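Local structure of twin-arginine translocation pathway signal (Rhodoferax ferrireducens, 5IM2) at residues 341-344 with 345-348; 101-105 with 106-110; 61-65 with 66-70. The protein probably serves as the periplasmic solute-binding component of a TRAP transporter, capturing small carboxylates such as benzoate. All coordinates share one frame; numbering follows the deposited sequence.

Contact 1: residues 341-344 with 345-348; sequences EDMN and QRGF
D342 and R346, one turn apart at the end of helix 334-345, meet in a salt bridge: R346 NE gives its hydrogen to D342 OD2 at 3.1 Å, with an N-H...O angle of 165°. The oxygen lies close to the guanidinium plane, but NE comes to it from above the carboxylate, and the two flat groups stand nearly perpendicular, 87° apart. CG of D342 is anti to the backbone N (chi1 -173°), which carries the carboxylate along the helix toward the arginine. Water 1 closes a second route between the pair, donating to D342 OD1 at 3.0 Å and accepting from R346 NH2 at 2.8 Å. The methyl of M343 lies alongside, its CE 4.1 Å from R346 CD. An alanine in place of R346 would probably leave D342 OD2 without this local charge partner, take away a donor to water 1, and remove one neighbour of the M343 methyl.

Behind these side chains the helix ends in a Schellman motif. F348 N reaches back to M343 O (3.0 Å), G347 N bonds to N344 O, and G347 makes the turn with positive phi; a CB there would jam against the preceding carbonyl, so the position calls for glycine. The same reversal brings the F348 ring to M343 in an oblique Met-aromatic contact, with M343 SD 4.1 Å from F348 CD2.

Farther out, R196, at the start of helix 196-205, forms a second salt bridge with D342 OD2, so two arginines share that oxygen and probably favour the charged carboxylate. P124 packs on M343, R346 and F348, while N344 OD1 accepts from G350 N, tying this turn to the start of the next helix.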
ATOM      1  N   GLU A 341      17.933   8.673 -10.068  1.00 20.58           N
ATOM      2  CA  GLU A 341      18.211   9.901 -10.801  1.00 26.57           C
ATOM      3  C   GLU A 341      17.181  10.987 -10.479  1.00 20.18           C
ATOM      4  O   GLU A 341      17.538  12.164 -10.309  1.00 26.96           O
ATOM      5  CB  GLU A 341      18.249   9.570 -12.288  1.00 32.07           C
ATOM      6  CG  GLU A 341      18.760  10.674 -13.183  1.00 74.71           C
ATOM      7  CD  GLU A 341      19.076  10.181 -14.587  1.00102.11           C
ATOM      8  OE1 GLU A 341      18.748   9.012 -14.889  1.00114.42           O
ATOM      9  OE2 GLU A 341      19.655  10.955 -15.384  1.00105.55           O
ATOM     10  N   ASP A 342      15.900  10.614 -10.377  1.00 19.29           N
ATOM     11  CA  ASP A 342      14.859  11.573 -10.000  1.00 20.27           C
ATOM     12  C   ASP A 342      15.089  12.132  -8.599  1.00 19.13           C
ATOM     13  O   ASP A 342      14.850  13.327  -8.358  1.00 26.80           O
ATOM     14  CB  ASP A 342      13.478  10.922 -10.087  1.00 20.38           C
ATOM     15  CG  ASP A 342      12.372  11.907  -9.865  1.00 29.12           C
ATOM     16  OD1 ASP A 342      12.446  13.013 -10.446  1.00 46.66           O
ATOM     17  OD2 ASP A 342      11.429  11.599  -9.111  1.00 30.78           O
ATOM     18  N   MET A 343      15.517  11.284  -7.649  1.00 20.71           N
ATOM     19  CA  MET A 343      15.795  11.781  -6.298  1.00 19.04           C
ATOM     20  C   MET A 343      16.973  12.755  -6.315  1.00 19.97           C
ATOM     21  O   MET A 343      16.949  13.787  -5.637  1.00 21.36           O
ATOM     22  CB  MET A 343      16.079  10.627  -5.338  1.00 21.00           C
ATOM     23  CG  MET A 343      14.880   9.676  -5.070  1.00 21.88           C
ATOM     24  SD  MET A 343      13.320  10.478  -4.622  1.00 21.78           S
ATOM     25  CE  MET A 343      12.521  10.352  -6.222  1.00 25.08           C
ATOM     26  N   ASN A 344      18.023  12.435  -7.065  1.00 22.28           N
ATOM     27  CA  ASN A 344      19.158  13.345  -7.145  1.00 21.17           C
ATOM     28  C   ASN A 344      18.728  14.702  -7.692  1.00 23.08           C
ATOM     29  O   ASN A 344      19.173  15.750  -7.204  1.00 24.54           O
ATOM     30  CB  ASN A 344      20.253  12.762  -8.043  1.00 23.16           C
ATOM     31  CG  ASN A 344      20.941  11.550  -7.444  1.00 24.71           C
ATOM     32  OD1 ASN A 344      20.919  11.322  -6.229  1.00 24.34           O
ATOM     33  ND2 ASN A 344      21.570  10.765  -8.309  1.00 28.60           N
ATOM     34  N   GLN A 345      17.891  14.707  -8.737  1.00 22.79           N
ATOM     35  CA  GLN A 345      17.410  15.970  -9.278  1.00 25.12           C
ATOM     36  C   GLN A 345      16.548  16.737  -8.281  1.00 30.31           C
ATOM     37  O   GLN A 345      16.425  17.961  -8.405  1.00 32.67           O
ATOM     38  CB  GLN A 345      16.621  15.718 -10.563  1.00 32.84           C
ATOM     39  CG  GLN A 345      17.504  15.456 -11.761  1.00 57.46           C
ATOM     40  CD  GLN A 345      16.904  14.466 -12.740  1.00 79.35           C
ATOM     41  OE1 GLN A 345      15.695  14.220 -12.739  1.00 87.21           O
ATOM     42  NE2 GLN A 345      17.755  13.890 -13.587  1.00 87.29           N
ATOM     43  N   ARG A 346      15.927  16.046  -7.325  1.00 22.13           N
ATOM     44  CA  ARG A 346      15.136  16.695  -6.286  1.00 23.32           C
ATOM     45  C   ARG A 346      15.986  17.174  -5.114  1.00 26.75           C
ATOM     46  O   ARG A 346      15.435  17.724  -4.155  1.00 26.51           O
ATOM     47  CB  ARG A 346      14.047  15.747  -5.802  1.00 23.06           C
ATOM     48  CG  ARG A 346      13.020  15.486  -6.853  1.00 25.57           C
ATOM     49  CD  ARG A 346      12.078  14.421  -6.366  1.00 27.60           C
ATOM     50  NE  ARG A 346      11.045  14.070  -7.325  1.00 25.98           N
ATOM     51  CZ  ARG A 346       9.831  14.605  -7.365  1.00 31.64           C
ATOM     52  NH1 ARG A 346       9.465  15.535  -6.491  1.00 33.21           N
ATOM     53  NH2 ARG A 346       8.974  14.196  -8.282  1.00 37.36           N
ATOM     54  N   GLY A 347      17.307  17.012  -5.192  1.00 23.01           N
ATOM     55  CA  GLY A 347      18.219  17.453  -4.157  1.00 24.80           C
ATOM     56  C   GLY A 347      18.469  16.440  -3.075  1.00 24.93           C
ATOM     57  O   GLY A 347      19.121  16.770  -2.077  1.00 28.80           O
ATOM     58  N   PHE A 348      17.927  15.241  -3.215  1.00 20.90           N
ATOM     59  CA  PHE A 348      18.125  14.149  -2.271  1.00 19.86           C
ATOM     60  C   PHE A 348      19.296  13.290  -2.702  1.00 24.00           C
ATOM     61  O   PHE A 348      19.785  13.383  -3.828  1.00 25.60           O
ATOM     62  CB  PHE A 348      16.877  13.282  -2.184  1.00 25.34           C
ATOM     63  CG  PHE A 348      15.634  14.050  -1.883  1.00 20.26           C
ATOM     64  CD1 PHE A 348      15.591  14.973  -0.845  1.00 27.63           C
ATOM     65  CD2 PHE A 348      14.496  13.847  -2.644  1.00 24.72           C
ATOM     66  CE1 PHE A 348      14.421  15.685  -0.584  1.00 26.61           C
ATOM     67  CE2 PHE A 348      13.344  14.559  -2.395  1.00 28.34           C
ATOM     68  CZ  PHE A 348      13.307  15.481  -1.368  1.00 24.04           C
TER
HETATM   69  O   HOH W   1       9.486  13.355 -10.955  1.00 39.91           O

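Contact 2: residues 101-105 with 106-110; sequences YDQAK and DGVVD
Q103 O takes the N-H of V109 at 3.3 Å, nearly straight at 168°, and a weak bond from V108 N, while G107 N returns to A104 O at 3.1 Å, so the chain folds back over the last turn of helix 100-106. D106 N still bonds to D102 O in the helical manner, at 2.8 Å.

Among the side chains, Q103 CB meets both valines of the returning loop, with V109 CG2 at 4.0 Å and V108 CB at 4.1 Å. V109 offers that methyl because its CG2 sits between the backbone N and the carbonyl carbon, with CG1 anti to the carbonyl (chi1 -61°). Beyond CB the extended side chain of Q103 leads away from the valines: OE1 accepts from H54 ND1 and NE2 donates to G94 O, which fixes which way round the amide lies.

This is a Schellman motif, with G107 supplying the positive phi that turns the chain out of the helix and on toward strand 111-114. V109 also packs on K52 and H54 of strand 49-55, and the D110 carboxylate accepts from K52 N and S271 OG, so the exit from the helix is joined directly to the sheet.

On the outer side of the turn, K105 stretches out and bends only at its last torsion, bringing NZ within 3.8 Å of D106 OD1 in a long salt bridge. The D106 carboxylate stands 5.0 Å from that of D102, measured OD1 to OD1; D102 has its own counter-charge in R122.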
ATOM      1  N   TYR A 101      -5.027  12.623   2.526  1.00 17.23           N
ATOM      2  CA  TYR A 101      -3.916  13.183   3.295  1.00 17.03           C
ATOM      3  C   TYR A 101      -4.174  14.647   3.650  1.00 17.84           C
ATOM      4  O   TYR A 101      -4.065  15.036   4.814  1.00 20.95           O
ATOM      5  CB  TYR A 101      -2.599  13.009   2.531  1.00 16.92           C
ATOM      6  CG  TYR A 101      -1.398  13.379   3.348  1.00 19.36           C
ATOM      7  CD1 TYR A 101      -0.794  12.449   4.192  1.00 18.47           C
ATOM      8  CD2 TYR A 101      -0.894  14.677   3.320  1.00 20.44           C
ATOM      9  CE1 TYR A 101       0.289  12.804   4.964  1.00 22.13           C
ATOM     10  CE2 TYR A 101       0.191  15.040   4.083  1.00 17.13           C
ATOM     11  CZ  TYR A 101       0.779  14.092   4.905  1.00 20.34           C
ATOM     12  OH  TYR A 101       1.866  14.479   5.671  1.00 23.85           O
ATOM     13  N   ASP A 102      -4.580  15.461   2.670  1.00 19.35           N
ATOM     14  CA  ASP A 102      -4.851  16.874   2.921  1.00 17.35           C
ATOM     15  C   ASP A 102      -6.040  17.089   3.848  1.00 19.56           C
ATOM     16  O   ASP A 102      -6.095  18.116   4.540  1.00 21.63           O
ATOM     17  CB  ASP A 102      -5.051  17.608   1.597  1.00 22.66           C
ATOM     18  CG  ASP A 102      -3.738  17.873   0.902  1.00 35.84           C
ATOM     19  OD1 ASP A 102      -2.770  18.185   1.629  1.00 41.48           O
ATOM     20  OD2 ASP A 102      -3.656  17.712  -0.336  1.00 38.60           O
ATOM     21  N   GLN A 103      -7.003  16.162   3.877  1.00 20.17           N
ATOM     22  CA  GLN A 103      -8.105  16.302   4.825  1.00 22.96           C
ATOM     23  C   GLN A 103      -7.614  16.195   6.263  1.00 19.84           C
ATOM     24  O   GLN A 103      -8.108  16.912   7.147  1.00 22.49           O
ATOM     25  CB  GLN A 103      -9.186  15.256   4.578  1.00 22.37           C
ATOM     26  CG  GLN A 103     -10.014  15.481   3.328  1.00 26.23           C
ATOM     27  CD  GLN A 103     -10.945  14.320   3.008  1.00 31.22           C
ATOM     28  OE1 GLN A 103     -10.959  13.288   3.698  1.00 27.64           O
ATOM     29  NE2 GLN A 103     -11.713  14.472   1.926  1.00 30.12           N
ATOM     30  N   ALA A 104      -6.670  15.288   6.527  1.00 20.66           N
ATOM     31  CA  ALA A 104      -6.083  15.207   7.862  1.00 21.34           C
ATOM     32  C   ALA A 104      -5.230  16.428   8.127  1.00 24.44           C
ATOM     33  O   ALA A 104      -5.362  17.083   9.164  1.00 23.85           O
ATOM     34  CB  ALA A 104      -5.243  13.932   8.034  1.00 19.86           C
ATOM     35  N   LYS A 105      -4.357  16.761   7.177  1.00 22.68           N
ATOM     36  CA  LYS A 105      -3.524  17.938   7.330  1.00 23.53           C
ATOM     37  C   LYS A 105      -4.366  19.168   7.640  1.00 24.18           C
ATOM     38  O   LYS A 105      -4.003  19.973   8.507  1.00 26.36           O
ATOM     39  CB  LYS A 105      -2.692  18.144   6.055  1.00 26.91           C
ATOM     40  CG  LYS A 105      -1.868  19.393   6.083  1.00 30.17           C
ATOM     41  CD  LYS A 105      -1.286  19.704   4.724  1.00 31.66           C
ATOM     42  CE  LYS A 105      -0.555  21.023   4.774  1.00 53.01           C
ATOM     43  NZ  LYS A 105      -1.313  22.078   4.062  1.00 76.14           N
ATOM     44  N   ASP A 106      -5.502  19.338   6.938  1.00 24.55           N
ATOM     45  CA  ASP A 106      -6.320  20.537   7.075  1.00 25.04           C
ATOM     46  C   ASP A 106      -7.290  20.479   8.251  1.00 31.54           C
ATOM     47  O   ASP A 106      -7.950  21.485   8.549  1.00 28.80           O
ATOM     48  CB  ASP A 106      -7.126  20.786   5.796  1.00 23.82           C
ATOM     49  CG  ASP A 106      -6.256  21.160   4.596  1.00 26.70           C
ATOM     50  OD1 ASP A 106      -5.026  21.342   4.721  1.00 26.60           O
ATOM     51  OD2 ASP A 106      -6.833  21.268   3.506  1.00 30.82           O
ATOM     52  N   GLY A 107      -7.406  19.335   8.916  1.00 26.35           N
ATOM     53  CA  GLY A 107      -8.275  19.220  10.058  1.00 26.34           C
ATOM     54  C   GLY A 107      -9.737  19.075   9.726  1.00 25.35           C
ATOM     55  O   GLY A 107     -10.588  19.300  10.596  1.00 27.98           O
ATOM     56  N   VAL A 108     -10.047  18.741   8.479  1.00 22.60           N
ATOM     57  CA  VAL A 108     -11.382  18.284   8.106  1.00 24.74           C
ATOM     58  C   VAL A 108     -11.721  17.012   8.861  1.00 23.84           C
ATOM     59  O   VAL A 108     -12.845  16.839   9.358  1.00 25.61           O
ATOM     60  CB  VAL A 108     -11.430  18.065   6.581  1.00 23.04           C
ATOM     61  CG1 VAL A 108     -12.775  17.556   6.153  1.00 26.83           C
ATOM     62  CG2 VAL A 108     -11.112  19.368   5.863  1.00 29.58           C
ATOM     63  N   VAL A 109     -10.751  16.085   8.937  1.00 24.19           N
ATOM     64  CA  VAL A 109     -10.810  14.937   9.827  1.00 20.67           C
ATOM     65  C   VAL A 109      -9.547  14.895  10.686  1.00 22.49           C
ATOM     66  O   VAL A 109      -8.594  15.641  10.465  1.00 23.88           O
ATOM     67  CB  VAL A 109     -10.954  13.624   9.033  1.00 20.97           C
ATOM     68  CG1 VAL A 109     -12.259  13.640   8.223  1.00 24.50           C
ATOM     69  CG2 VAL A 109      -9.761  13.421   8.142  1.00 19.07           C
ATOM     70  N   ASP A 110      -9.518  13.961  11.645  1.00 21.82           N
ATOM     71  CA  ASP A 110      -8.345  13.818  12.511  1.00 19.27           C
ATOM     72  C   ASP A 110      -7.350  12.754  12.052  1.00 17.95           C
ATOM     73  O   ASP A 110      -6.138  12.956  12.198  1.00 20.88           O
ATOM     74  CB  ASP A 110      -8.781  13.514  13.946  1.00 20.00           C
ATOM     75  CG  ASP A 110      -9.656  14.590  14.512  1.00 27.23           C
ATOM     76  OD1 ASP A 110      -9.102  15.685  14.786  1.00 31.10           O
ATOM     77  OD2 ASP A 110     -10.879  14.359  14.668  1.00 29.41           O
TER

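Contact 3: residues 61-65 with 66-70; sequences SNVWQ and NMHKV
V63 lays its CG1 methyl over one face of the H68 imidazole, 3.5 Å from the ring centroid, a close CH-pi contact. W64 meets the same ring in another way: its CE3 lies in the imidazole plane, 3.6 Å from H68 ND1, and the two aromatic planes stand 79° apart, rim to rim. The indole has its own cover from K69, whose CG sits over a face of the five-membered ring. With its CG turned away from the backbone N, W64 puts the rim of its indole against H68 and one face under K69.

These residues form the first turns of helix 62-78, the crossover helix of a beta-alpha-beta unit between strands 49-55 and 83-88. S61 is its N-cap, OG accepting from W64 N. A wider pi-type turn follows, in which V63 O accepts from both M67 N and H68 N. F53 and W113 of the sheet meet the H68 ring edge-to-face.

On another side of the helix, the N66 amide donates from ND2 to N62 OD1 at 2.8 Å, almost straight (173°) and in the planes of both groups, though the amides are twisted 57° apart. N62 ND2 goes on to E234, a residue of the benzoate pocket, and the V63 side chain lies about 5 Å from the benzoate itself.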
ATOM      1  N   SER A  61     -14.217  -5.044   4.013  1.00 29.00           N
ATOM      2  CA  SER A  61     -12.883  -5.403   3.560  1.00 22.89           C
ATOM      3  C   SER A  61     -12.040  -5.916   4.709  1.00 27.52           C
ATOM      4  O   SER A  61     -12.272  -5.568   5.864  1.00 19.54           O
ATOM      5  CB  SER A  61     -12.187  -4.191   2.957  1.00 24.79           C
ATOM      6  OG  SER A  61     -12.011  -3.185   3.950  1.00 19.40           O
ATOM      7  N   ASN A  62     -11.017  -6.708   4.353  1.00 24.82           N
ATOM      8  CA  ASN A  62     -10.007  -7.156   5.308  1.00 20.33           C
ATOM      9  C   ASN A  62      -9.377  -5.974   6.039  1.00 20.25           C
ATOM     10  O   ASN A  62      -9.189  -6.018   7.254  1.00 21.03           O
ATOM     11  CB  ASN A  62      -8.925  -7.975   4.573  1.00 20.77           C
ATOM     12  CG  ASN A  62      -7.727  -8.301   5.445  1.00 31.35           C
ATOM     13  OD1 ASN A  62      -7.876  -8.828   6.555  1.00 25.06           O
ATOM     14  ND2 ASN A  62      -6.524  -8.024   4.935  1.00 24.49           N
ATOM     15  N   VAL A  63      -9.025  -4.909   5.323  1.00 17.52           N
ATOM     16  CA  VAL A  63      -8.410  -3.756   5.986  1.00 18.00           C
ATOM     17  C   VAL A  63      -9.340  -3.146   7.026  1.00 17.21           C
ATOM     18  O   VAL A  63      -8.944  -2.914   8.176  1.00 17.23           O
ATOM     19  CB  VAL A  63      -7.976  -2.695   4.969  1.00 19.32           C
ATOM     20  CG1 VAL A  63      -7.556  -1.450   5.711  1.00 18.47           C
ATOM     21  CG2 VAL A  63      -6.834  -3.210   4.127  1.00 19.33           C
ATOM     22  N   TRP A  64     -10.566  -2.784   6.629  1.00 17.11           N
ATOM     23  CA  TRP A  64     -11.441  -2.130   7.595  1.00 21.11           C
ATOM     24  C   TRP A  64     -11.677  -3.022   8.802  1.00 18.84           C
ATOM     25  O   TRP A  64     -11.559  -2.575   9.950  1.00 21.43           O
ATOM     26  CB  TRP A  64     -12.762  -1.749   6.943  1.00 18.59           C
ATOM     27  CG  TRP A  64     -13.714  -0.970   7.829  1.00 18.77           C
ATOM     28  CD1 TRP A  64     -14.857  -1.435   8.392  1.00 21.58           C
ATOM     29  CD2 TRP A  64     -13.647   0.428   8.163  1.00 21.22           C
ATOM     30  NE1 TRP A  64     -15.480  -0.440   9.089  1.00 23.19           N
ATOM     31  CE2 TRP A  64     -14.760   0.716   8.959  1.00 24.09           C
ATOM     32  CE3 TRP A  64     -12.740   1.453   7.875  1.00 21.63           C
ATOM     33  CZ2 TRP A  64     -15.006   1.988   9.476  1.00 25.14           C
ATOM     34  CZ3 TRP A  64     -12.988   2.715   8.386  1.00 22.96           C
ATOM     35  CH2 TRP A  64     -14.105   2.973   9.171  1.00 22.15           C
ATOM     36  N   GLN A  65     -12.023  -4.295   8.558  1.00 18.02           N
ATOM     37  CA  GLN A  65     -12.458  -5.182   9.630  1.00 20.35           C
ATOM     38  C   GLN A  65     -11.303  -5.584  10.536  1.00 22.04           C
ATOM     39  O   GLN A  65     -11.462  -5.655  11.765  1.00 20.20           O
ATOM     40  CB  GLN A  65     -13.120  -6.437   9.044  1.00 20.08           C
ATOM     41  CG  GLN A  65     -14.406  -6.214   8.295  1.00 23.48           C
ATOM     42  CD  GLN A  65     -15.551  -5.867   9.191  1.00 31.77           C
ATOM     43  OE1 GLN A  65     -15.609  -6.313  10.336  1.00 40.60           O
ATOM     44  NE2 GLN A  65     -16.485  -5.055   8.680  1.00 38.38           N
ATOM     45  N   ASN A  66     -10.134  -5.869   9.961  1.00 21.99           N
ATOM     46  CA  ASN A  66      -9.051  -6.482  10.723  1.00 20.60           C
ATOM     47  C   ASN A  66      -7.879  -5.567  10.993  1.00 17.98           C
ATOM     48  O   ASN A  66      -6.988  -5.953  11.769  1.00 21.90           O
ATOM     49  CB  ASN A  66      -8.529  -7.719   9.986  1.00 20.36           C
ATOM     50  CG  ASN A  66      -9.582  -8.773   9.832  1.00 25.22           C
ATOM     51  OD1 ASN A  66     -10.342  -9.055  10.775  1.00 23.64           O
ATOM     52  ND2 ASN A  66      -9.664  -9.353   8.647  1.00 26.92           N
ATOM     53  N   MET A  67      -7.852  -4.378  10.394  1.00 16.83           N
ATOM     54  CA  MET A  67      -6.819  -3.393  10.690  1.00 15.99           C
ATOM     55  C   MET A  67      -7.407  -2.128  11.286  1.00 18.49           C
ATOM     56  O   MET A  67      -7.112  -1.803  12.442  1.00 20.00           O
ATOM     57  CB  MET A  67      -6.016  -3.075   9.415  1.00 22.27           C
ATOM     58  CG  MET A  67      -5.288  -4.299   8.920  1.00 21.33           C
ATOM     59  SD  MET A  67      -4.747  -4.223   7.202  1.00 21.80           S
ATOM     60  CE  MET A  67      -3.776  -2.739   7.242  1.00 19.70           C
ATOM     61  N   HIS A  68      -8.284  -1.436  10.553  1.00 17.20           N
ATOM     62  CA  HIS A  68      -8.814  -0.157  11.018  1.00 14.72           C
ATOM     63  C   HIS A  68      -9.675  -0.296  12.271  1.00 15.94           C
ATOM     64  O   HIS A  68      -9.430   0.387  13.268  1.00 20.71           O
ATOM     65  CB  HIS A  68      -9.589   0.501   9.897  1.00 17.12           C
ATOM     66  CG  HIS A  68      -8.694   0.916   8.783  1.00 17.46           C
ATOM     67  ND1 HIS A  68      -9.150   1.516   7.626  1.00 18.34           N
ATOM     68  CD2 HIS A  68      -7.348   0.831   8.670  1.00 17.47           C
ATOM     69  CE1 HIS A  68      -8.117   1.760   6.837  1.00 17.59           C
ATOM     70  NE2 HIS A  68      -7.014   1.368   7.452  1.00 20.13           N
ATOM     71  N   LYS A  69     -10.706  -1.152  12.237  1.00 18.76           N
ATOM     72  CA  LYS A  69     -11.560  -1.326  13.413  1.00 18.70           C
ATOM     73  C   LYS A  69     -10.777  -1.864  14.593  1.00 17.94           C
ATOM     74  O   LYS A  69     -11.030  -1.487  15.746  1.00 22.32           O
ATOM     75  CB  LYS A  69     -12.730  -2.258  13.102  1.00 21.49           C
ATOM     76  CG  LYS A  69     -13.825  -1.578  12.262  1.00 22.02           C
ATOM     77  CD  LYS A  69     -14.981  -2.505  11.983  1.00 26.36           C
ATOM     78  CE  LYS A  69     -15.780  -2.796  13.213  1.00 44.55           C
ATOM     79  NZ  LYS A  69     -17.059  -3.456  12.830  1.00 56.76           N
ATOM     80  N   VAL A  70      -9.839  -2.755  14.330  1.00 19.88           N
ATOM     81  CA  VAL A  70      -9.040  -3.326  15.401  1.00 21.53           C
ATOM     82  C   VAL A  70      -8.166  -2.259  16.051  1.00 26.01           C
ATOM     83  O   VAL A  70      -8.050  -2.198  17.281  1.00 23.70           O
ATOM     84  CB  VAL A  70      -8.217  -4.499  14.848  1.00 17.88           C
ATOM     85  CG1 VAL A  70      -7.236  -5.004  15.871  1.00 18.51           C
ATOM     86  CG2 VAL A  70      -9.156  -5.616  14.416  1.00 27.10           C
TER
HETATM   87  O   HOH W   2     -18.215  -1.264  10.521  1.00 21.93           O
HETATM   88  O   HOH W   3     -18.630  -3.978  10.413  1.00 39.37           O

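Overall arrangement
Along the chain the order is contact 3, contact 2, contact 1, and none touches another. Contacts 3 and 2 belong to the part of the fold built on the five-stranded sheet: helix 62-78 follows strand 49-55, and the loop after helix 100-106 leads into strand 111-114, which neighbours 49-55 in that sheet. Their centres are about 21 Å apart. Contact 1, at the end of helix 334-345 and the turn leading to helix 350-367, lies at the surface across the chain's centre from contact 3, its centre about 36 Å from that of contact 3 and about 28 Å from that of contact 2. Two helix ends and one helix start are thus spread over the protein, with contact 3 bordering the benzoate site.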